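Local coordinates for adhesion G-protein coupled receptor G6 (Danio rerio, PDB 6V55) that probably acts in cell adhesion and in signalling linked to myelination, through a large calcium-binding extracellular region built from several domains, at residues N197-S202 against V224-H229; I594-P599 against V610-L615. One frame throughout, in Å; residues are numbered along the deposited sequence.

Contact 1 (N197-S202 against V224-H229). Unlike the reference sequence in segment 197-202: Phe198 (reference Leu). Unlike the reference sequence in segment 224-229: Glu227 (reference Gly).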
ATOM      1  N   ASN A 197      22.339 -43.189 -36.704  1.00 59.25           N
ATOM      2  CA  ASN A 197      21.682 -44.397 -36.209  1.00 62.46           C
ATOM      3  C   ASN A 197      20.939 -44.192 -34.893  1.00 60.70           C
ATOM      4  O   ASN A 197      20.221 -45.106 -34.473  1.00 58.20           O
ATOM      5  CB  ASN A 197      22.704 -45.519 -36.002  1.00 65.56           C
ATOM      6  CG  ASN A 197      23.840 -45.469 -37.001  1.00 68.68           C
ATOM      7  OD1 ASN A 197      24.793 -44.691 -36.838  1.00 67.93           O
ATOM      8  ND2 ASN A 197      23.759 -46.313 -38.036  1.00 69.64           N
ATOM      9  N   PHE A 198      21.130 -43.060 -34.200  1.00 62.41           N
ATOM     10  CA  PHE A 198      20.470 -42.833 -32.921  1.00 60.83           C
ATOM     11  C   PHE A 198      19.517 -41.643 -32.936  1.00 58.25           C
ATOM     12  O   PHE A 198      18.763 -41.474 -31.969  1.00 55.67           O
ATOM     13  CB  PHE A 198      21.500 -42.624 -31.792  1.00 59.46           C
ATOM     14  CG  PHE A 198      22.665 -43.602 -31.800  1.00 59.92           C
ATOM     15  CD1 PHE A 198      22.474 -44.978 -31.967  1.00 57.39           C
ATOM     16  CD2 PHE A 198      23.959 -43.138 -31.579  1.00 59.03           C
ATOM     17  CE1 PHE A 198      23.548 -45.843 -31.967  1.00 53.81           C
ATOM     18  CE2 PHE A 198      25.036 -44.013 -31.563  1.00 56.03           C
ATOM     19  CZ  PHE A 198      24.823 -45.357 -31.760  1.00 55.08           C
ATOM     20  N   LEU A 199      19.545 -40.826 -33.995  1.00 58.42           N
ATOM     21  CA  LEU A 199      18.649 -39.693 -34.224  1.00 60.31           C
ATOM     22  C   LEU A 199      18.834 -39.241 -35.665  1.00 65.30           C
ATOM     23  O   LEU A 199      19.931 -39.352 -36.208  1.00 71.42           O
ATOM     24  CB  LEU A 199      18.930 -38.501 -33.298  1.00 63.22           C
ATOM     25  CG  LEU A 199      20.089 -37.516 -33.466  1.00 66.65           C
ATOM     26  CD1 LEU A 199      19.791 -36.373 -34.465  1.00 62.40           C
ATOM     27  CD2 LEU A 199      20.485 -36.986 -32.118  1.00 69.75           C
ATOM     28  N   THR A 200      17.778 -38.683 -36.270  1.00 63.57           N
ATOM     29  CA  THR A 200      17.946 -37.959 -37.534  1.00 60.85           C
ATOM     30  C   THR A 200      16.878 -36.877 -37.660  1.00 56.91           C
ATOM     31  O   THR A 200      16.019 -36.704 -36.783  1.00 53.81           O
ATOM     32  CB  THR A 200      17.881 -38.866 -38.763  1.00 62.71           C
ATOM     33  OG1 THR A 200      18.046 -38.058 -39.938  1.00 64.80           O
ATOM     34  CG2 THR A 200      16.520 -39.561 -38.816  1.00 61.11           C
ATOM     35  N   SER A 201      16.915 -36.164 -38.806  1.00 55.47           N
ATOM     36  CA  SER A 201      16.131 -34.962 -39.101  1.00 54.65           C
ATOM     37  C   SER A 201      14.643 -35.233 -39.311  1.00 66.89           C
ATOM     38  O   SER A 201      13.907 -34.285 -39.596  1.00 71.51           O
ATOM     39  CB  SER A 201      16.635 -34.263 -40.367  1.00 49.20           C
ATOM     40  OG  SER A 201      18.028 -34.325 -40.538  1.00 45.58           O
ATOM     41  N   SER A 202      14.183 -36.489 -39.253  1.00 71.66           N
ATOM     42  CA  SER A 202      12.754 -36.768 -39.151  1.00 66.88           C
ATOM     43  C   SER A 202      12.228 -36.429 -37.767  1.00 61.81           C
ATOM     44  O   SER A 202      11.013 -36.281 -37.603  1.00 61.37           O
ATOM     45  CB  SER A 202      12.460 -38.240 -39.464  1.00 66.65           C
ATOM     46  OG  SER A 202      13.060 -38.655 -40.681  1.00 67.37           O
ATOM     47  N   VAL A 224      25.048 -40.617 -27.140  1.00 41.62           N
ATOM     48  CA  VAL A 224      23.810 -39.915 -27.486  1.00 39.99           C
ATOM     49  C   VAL A 224      22.759 -40.303 -26.451  1.00 43.88           C
ATOM     50  O   VAL A 224      22.548 -41.496 -26.196  1.00 43.28           O
ATOM     51  CB  VAL A 224      23.324 -40.257 -28.908  1.00 36.35           C
ATOM     52  CG1 VAL A 224      21.979 -39.617 -29.192  1.00 34.84           C
ATOM     53  CG2 VAL A 224      24.311 -39.778 -29.948  1.00 38.10           C
ATOM     54  N   TYR A 225      22.120 -39.306 -25.843  1.00 46.80           N
ATOM     55  CA  TYR A 225      20.946 -39.519 -25.007  1.00 54.09           C
ATOM     56  C   TYR A 225      19.740 -38.869 -25.687  1.00 53.78           C
ATOM     57  O   TYR A 225      19.724 -37.650 -25.899  1.00 52.07           O
ATOM     58  CB  TYR A 225      21.182 -38.963 -23.605  1.00 61.63           C
ATOM     59  CG  TYR A 225      20.282 -39.520 -22.535  1.00 72.42           C
ATOM     60  CD1 TYR A 225      18.992 -39.003 -22.349  1.00 78.36           C
ATOM     61  CD2 TYR A 225      20.720 -40.549 -21.696  1.00 77.18           C
ATOM     62  CE1 TYR A 225      18.156 -39.502 -21.369  1.00 83.56           C
ATOM     63  CE2 TYR A 225      19.894 -41.055 -20.700  1.00 82.91           C
ATOM     64  CZ  TYR A 225      18.611 -40.525 -20.545  1.00 86.63           C
ATOM     65  OH  TYR A 225      17.768 -41.011 -19.570  1.00 87.96           O
ATOM     66  N   PHE A 226      18.739 -39.689 -26.023  1.00 54.35           N
ATOM     67  CA  PHE A 226      17.535 -39.270 -26.735  1.00 53.06           C
ATOM     68  C   PHE A 226      16.450 -40.295 -26.431  1.00 56.67           C
ATOM     69  O   PHE A 226      16.690 -41.500 -26.580  1.00 58.91           O
ATOM     70  CB  PHE A 226      17.792 -39.201 -28.235  1.00 51.28           C
ATOM     71  CG  PHE A 226      16.773 -38.418 -29.034  1.00 53.27           C
ATOM     72  CD1 PHE A 226      16.920 -38.371 -30.396  1.00 56.14           C
ATOM     73  CD2 PHE A 226      15.710 -37.701 -28.472  1.00 56.75           C
ATOM     74  CE1 PHE A 226      16.056 -37.676 -31.211  1.00 60.46           C
ATOM     75  CE2 PHE A 226      14.827 -36.976 -29.268  1.00 60.36           C
ATOM     76  CZ  PHE A 226      15.013 -36.969 -30.676  1.00 61.34           C
ATOM     77  N   GLU A 227      15.272 -39.796 -26.019  1.00 57.76           N
ATOM     78  CA  GLU A 227      14.059 -40.578 -25.756  1.00 58.79           C
ATOM     79  C   GLU A 227      14.278 -41.650 -24.680  1.00 54.21           C
ATOM     80  O   GLU A 227      13.794 -42.775 -24.810  1.00 59.01           O
ATOM     81  CB  GLU A 227      13.502 -41.181 -27.054  1.00 63.68           C
ATOM     82  CG  GLU A 227      12.766 -40.142 -27.916  1.00 70.26           C
ATOM     83  CD  GLU A 227      12.134 -40.724 -29.177  1.00 76.61           C
ATOM     84  OE1 GLU A 227      11.828 -39.938 -30.110  1.00 78.46           O
ATOM     85  OE2 GLU A 227      11.951 -41.964 -29.230  1.00 77.02           O
ATOM     86  N   GLY A 228      15.016 -41.307 -23.612  1.00 48.85           N
ATOM     87  CA  GLY A 228      15.197 -42.187 -22.468  1.00 55.47           C
ATOM     88  C   GLY A 228      16.296 -43.219 -22.598  1.00 64.81           C
ATOM     89  O   GLY A 228      16.714 -43.793 -21.576  1.00 65.46           O
ATOM     90  N   HIS A 229      16.793 -43.465 -23.807  1.00 69.25           N
ATOM     91  CA  HIS A 229      17.747 -44.527 -24.081  1.00 71.99           C
ATOM     92  C   HIS A 229      19.134 -43.948 -24.327  1.00 70.98           C
ATOM     93  O   HIS A 229      19.283 -42.879 -24.928  1.00 71.27           O
ATOM     94  CB  HIS A 229      17.300 -45.340 -25.294  1.00 72.54           C
ATOM     95  CG  HIS A 229      15.864 -45.762 -25.249  1.00 75.58           C
ATOM     96  ND1 HIS A 229      14.978 -45.494 -26.273  1.00 76.48           N
ATOM     97  CD2 HIS A 229      15.161 -46.441 -24.313  1.00 75.91           C
ATOM     98  CE1 HIS A 229      13.792 -45.992 -25.970  1.00 76.14           C
ATOM     99  NE2 HIS A 229      13.876 -46.573 -24.786  1.00 76.60           N
TER

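Contact 2 (I594-P599 against V610-L615)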
ATOM      1  N   ILE A 594      -8.918  16.560  39.656  1.00 15.15           N
ATOM      2  CA  ILE A 594      -7.852  15.598  39.402  1.00 16.42           C
ATOM      3  C   ILE A 594      -7.327  15.070  40.733  1.00 22.31           C
ATOM      4  O   ILE A 594      -7.183  15.823  41.707  1.00 26.29           O
ATOM      5  CB  ILE A 594      -6.748  16.213  38.520  1.00  8.96           C
ATOM      6  CG1 ILE A 594      -5.648  15.220  38.281  1.00 23.09           C
ATOM      7  CG2 ILE A 594      -6.106  17.452  39.108  1.00 23.46           C
ATOM      8  CD1 ILE A 594      -4.990  15.499  37.067  1.00 25.74           C
ATOM      9  N   GLU A 595      -7.195  13.746  40.825  1.00 25.26           N
ATOM     10  CA  GLU A 595      -6.606  13.094  41.982  1.00 25.34           C
ATOM     11  C   GLU A 595      -5.135  12.828  41.686  1.00 25.26           C
ATOM     12  O   GLU A 595      -4.806  12.291  40.625  1.00 31.64           O
ATOM     13  CB  GLU A 595      -7.350  11.796  42.301  1.00 25.74           C
ATOM     14  CG  GLU A 595      -8.798  11.983  42.776  1.00 31.40           C
ATOM     15  CD  GLU A 595      -9.770  10.980  42.145  1.00 39.73           C
ATOM     16  OE1 GLU A 595     -10.850  11.411  41.666  1.00 43.43           O
ATOM     17  OE2 GLU A 595      -9.451   9.765  42.111  1.00 41.66           O
ATOM     18  N   PHE A 596      -4.253  13.224  42.603  1.00 23.33           N
ATOM     19  CA  PHE A 596      -2.823  12.982  42.432  1.00 26.34           C
ATOM     20  C   PHE A 596      -2.201  12.643  43.782  1.00 31.88           C
ATOM     21  O   PHE A 596      -2.811  12.858  44.834  1.00 35.44           O
ATOM     22  CB  PHE A 596      -2.119  14.175  41.759  1.00 23.16           C
ATOM     23  CG  PHE A 596      -2.043  15.422  42.600  1.00 26.28           C
ATOM     24  CD1 PHE A 596      -3.151  16.275  42.729  1.00 25.60           C
ATOM     25  CD2 PHE A 596      -0.840  15.785  43.205  1.00 28.52           C
ATOM     26  CE1 PHE A 596      -3.077  17.439  43.490  1.00 25.98           C
ATOM     27  CE2 PHE A 596      -0.746  16.956  43.969  1.00 29.31           C
ATOM     28  CZ  PHE A 596      -1.864  17.786  44.107  1.00 27.63           C
ATOM     29  N   ASP A 597      -0.979  12.095  43.750  1.00 33.86           N
ATOM     30  CA  ASP A 597      -0.378  11.498  44.944  1.00 34.08           C
ATOM     31  C   ASP A 597       0.811  12.248  45.504  1.00 28.98           C
ATOM     32  O   ASP A 597       0.930  12.369  46.730  1.00 28.91           O
ATOM     33  CB  ASP A 597       0.033  10.050  44.681  1.00 39.70           C
ATOM     34  CG  ASP A 597      -1.149   9.111  44.779  1.00 50.40           C
ATOM     35  OD1 ASP A 597      -1.626   8.868  45.914  1.00 52.51           O
ATOM     36  OD2 ASP A 597      -1.630   8.652  43.722  1.00 55.58           O
ATOM     37  N   GLY A 598       1.694  12.776  44.669  1.00 27.50           N
ATOM     38  CA  GLY A 598       2.849  13.471  45.190  1.00 26.99           C
ATOM     39  C   GLY A 598       2.575  14.869  45.705  1.00 26.73           C
ATOM     40  O   GLY A 598       1.429  15.272  45.949  1.00 26.41           O
ATOM     41  N   PRO A 599       3.639  15.652  45.879  1.00 23.12           N
ATOM     42  CA  PRO A 599       3.444  17.061  46.241  1.00 17.92           C
ATOM     43  C   PRO A 599       2.945  17.922  45.090  1.00 23.72           C
ATOM     44  O   PRO A 599       2.368  18.989  45.355  1.00 24.45           O
ATOM     45  CB  PRO A 599       4.832  17.496  46.704  1.00 14.95           C
ATOM     46  CG  PRO A 599       5.766  16.617  45.973  1.00 17.08           C
ATOM     47  CD  PRO A 599       5.061  15.298  45.754  1.00 19.26           C
ATOM     48  N   VAL A 610      -0.942  22.008  32.299  1.00 15.23           N
ATOM     49  CA  VAL A 610      -1.711  22.305  33.506  1.00 14.33           C
ATOM     50  C   VAL A 610      -1.027  21.604  34.666  1.00 18.66           C
ATOM     51  O   VAL A 610      -0.379  20.563  34.505  1.00 24.59           O
ATOM     52  CB  VAL A 610      -3.221  21.924  33.431  1.00 12.12           C
ATOM     53  CG1 VAL A 610      -3.903  22.550  32.200  1.00 13.04           C
ATOM     54  CG2 VAL A 610      -3.479  20.419  33.496  1.00  9.67           C
ATOM     55  N   GLY A 611      -1.122  22.215  35.833  1.00 17.56           N
ATOM     56  CA  GLY A 611      -0.424  21.698  36.997  1.00 13.80           C
ATOM     57  C   GLY A 611      -1.230  21.934  38.247  1.00 13.11           C
ATOM     58  O   GLY A 611      -1.967  22.919  38.359  1.00 13.52           O
ATOM     59  N   VAL A 612      -1.114  21.004  39.178  1.00 14.13           N
ATOM     60  CA  VAL A 612      -1.679  21.149  40.506  1.00 15.66           C
ATOM     61  C   VAL A 612      -0.536  20.918  41.471  1.00 23.61           C
ATOM     62  O   VAL A 612       0.398  20.167  41.168  1.00 26.27           O
ATOM     63  CB  VAL A 612      -2.827  20.163  40.772  1.00 16.39           C
ATOM     64  CG1 VAL A 612      -4.087  20.668  40.139  1.00 21.14           C
ATOM     65  CG2 VAL A 612      -2.492  18.810  40.185  1.00 17.40           C
ATOM     66  N   SER A 613      -0.581  21.611  42.610  1.00 27.87           N
ATOM     67  CA  SER A 613       0.333  21.368  43.719  1.00 26.38           C
ATOM     68  C   SER A 613      -0.411  21.626  45.018  1.00 23.15           C
ATOM     69  O   SER A 613      -1.340  22.441  45.063  1.00 23.78           O
ATOM     70  CB  SER A 613       1.579  22.252  43.661  1.00 26.81           C
ATOM     71  OG  SER A 613       1.282  23.575  44.061  1.00 30.38           O
ATOM     72  N   ALA A 614       0.023  20.947  46.077  1.00 20.90           N
ATOM     73  CA  ALA A 614      -0.687  20.993  47.346  1.00 23.98           C
ATOM     74  C   ALA A 614      -0.338  22.261  48.128  1.00 27.69           C
ATOM     75  O   ALA A 614       0.819  22.696  48.149  1.00 29.34           O
ATOM     76  CB  ALA A 614      -0.358  19.743  48.161  1.00 19.66           C
ATOM     77  N   LEU A 615      -1.350  22.853  48.770  1.00 26.51           N
ATOM     78  CA  LEU A 615      -1.206  24.080  49.554  1.00 27.33           C
ATOM     79  C   LEU A 615      -1.525  23.765  51.009  1.00 33.50           C
ATOM     80  O   LEU A 615      -2.647  23.350  51.327  1.00 31.90           O
ATOM     81  CB  LEU A 615      -2.127  25.203  49.048  1.00 22.68           C
ATOM     82  CG  LEU A 615      -1.972  26.707  49.420  1.00 23.83           C
ATOM     83  CD1 LEU A 615      -2.817  27.597  48.535  1.00 20.85           C
ATOM     84  CD2 LEU A 615      -2.364  27.107  50.845  1.00 29.00           C
TER

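Contact 1 (N197-S202 against V224-H229)
Val224 sends both of its methyls against the loop 197-202, and Phe198 and Leu199 receive them. The Phe198 ring offers its edge: CD2 lies 3.8 Å from Val224 CG2, with the methyl near the plane of the ring, while CB of Phe198 sits 4.0 Å from Val224 CG1. The two side chains cross obliquely. Phe198 has CG anti to its carbonyl carbon (chi1 -44°), which turns the ring edge to the valine. One residue further on, CB of Leu199 abuts the rim of the Phe226 ring, 3.5 Å from CD1 and 3.6 Å from CE1 of that ring, at the ring's edge, near its plane; the two side chains cross at about a right angle. Leu199 CG takes the crowded position between backbone N and carbonyl carbon (chi1 77°), and its CD2 methyl reaches back to within 4.2 Å of Val224 CG1. Carbon meets carbon throughout, apart from Phe198 O, which comes obliquely to Phe226 CD1.

Within the pentraxin-family domain, a concanavalin-like beta-sandwich, the loop follows strand 191-194 of one sheet and leads to strand 209-216 of the other, folding over strand 221-226 on the way. Leu211 touches both Leu199 and Val224, and Phe177 of the facing sheet reaches Leu199, so the leucine lies between the layers. The Phe198 ring also stacks with Phe231 of strand 229-234. Phe226 opens the type I' turn that ends at His229, whose two backbone bonds between Phe226 and His229 are weak.

Contact 2 (I594-P599 against V610-L615)
From its CB the side chain of Phe596 runs toward strand 608-614, with CG in the crowded position between backbone N and carbonyl carbon (chi1 69°). Phe596 CG lies 4.2 Å from Val612 CG2, and along the rim the gap to that same methyl narrows to 3.6 Å at Phe596 CE1. Val612 CG2 thus rests over one face of the Phe596 ring, displaced toward the rim, in a CH-pi contact 3.9 Å from the centroid and 24° off the normal. The tip, CZ, goes on to the strand backbone, where Ala614 N stands at the ring edge, near its plane.

The hydrogen bond of that amide goes to Pro599 O: Ala614 N donates at 3.1 Å, nearly straight at 164° and in the carbonyl plane. Ser613 CA adds a CA-H...O contact to Pro599 O at 3.5 Å. Deeper in, Ile594 CG2 packs on the other methyl of Val612, CG1, 3.9 Å away, so the valine is shared between ring and isoleucine. Leu601 touches both Phe596 and Ile594, and Arg671 NH2 hydrogen-bonds to Ile594 O.

The loop here descends from helix 573-593 into strand 600-603, an edge strand of a four-stranded antiparallel sheet, and the Pro599 bond continues that strand's pairing with 608-614: a helix-to-sheet connection in what is consistent with the GAIN domain of adhesion receptors.

Overall arrangement
Contacts 1 and 2 belong to separate domains, in series along the chain and on opposite sides of its centre, with nearest atoms about 83 Å apart. Each sets a loop against a strand of an antiparallel sheet, and each is partly buried. In contact 1 the loop links the two sheets of a sandwich and sends Leu199 inward; it packs mostly through side chains, using ring edges, with no hydrogen bond between the segments. In contact 2 the loop joins a helix to the sheet edge; its buried end is aliphatic, its exposed end is held by a backbone hydrogen bond, and the aromatic between them offers a face. Both partner strands lie inside their sheets, but 221-226 runs into a tight turn at the contact.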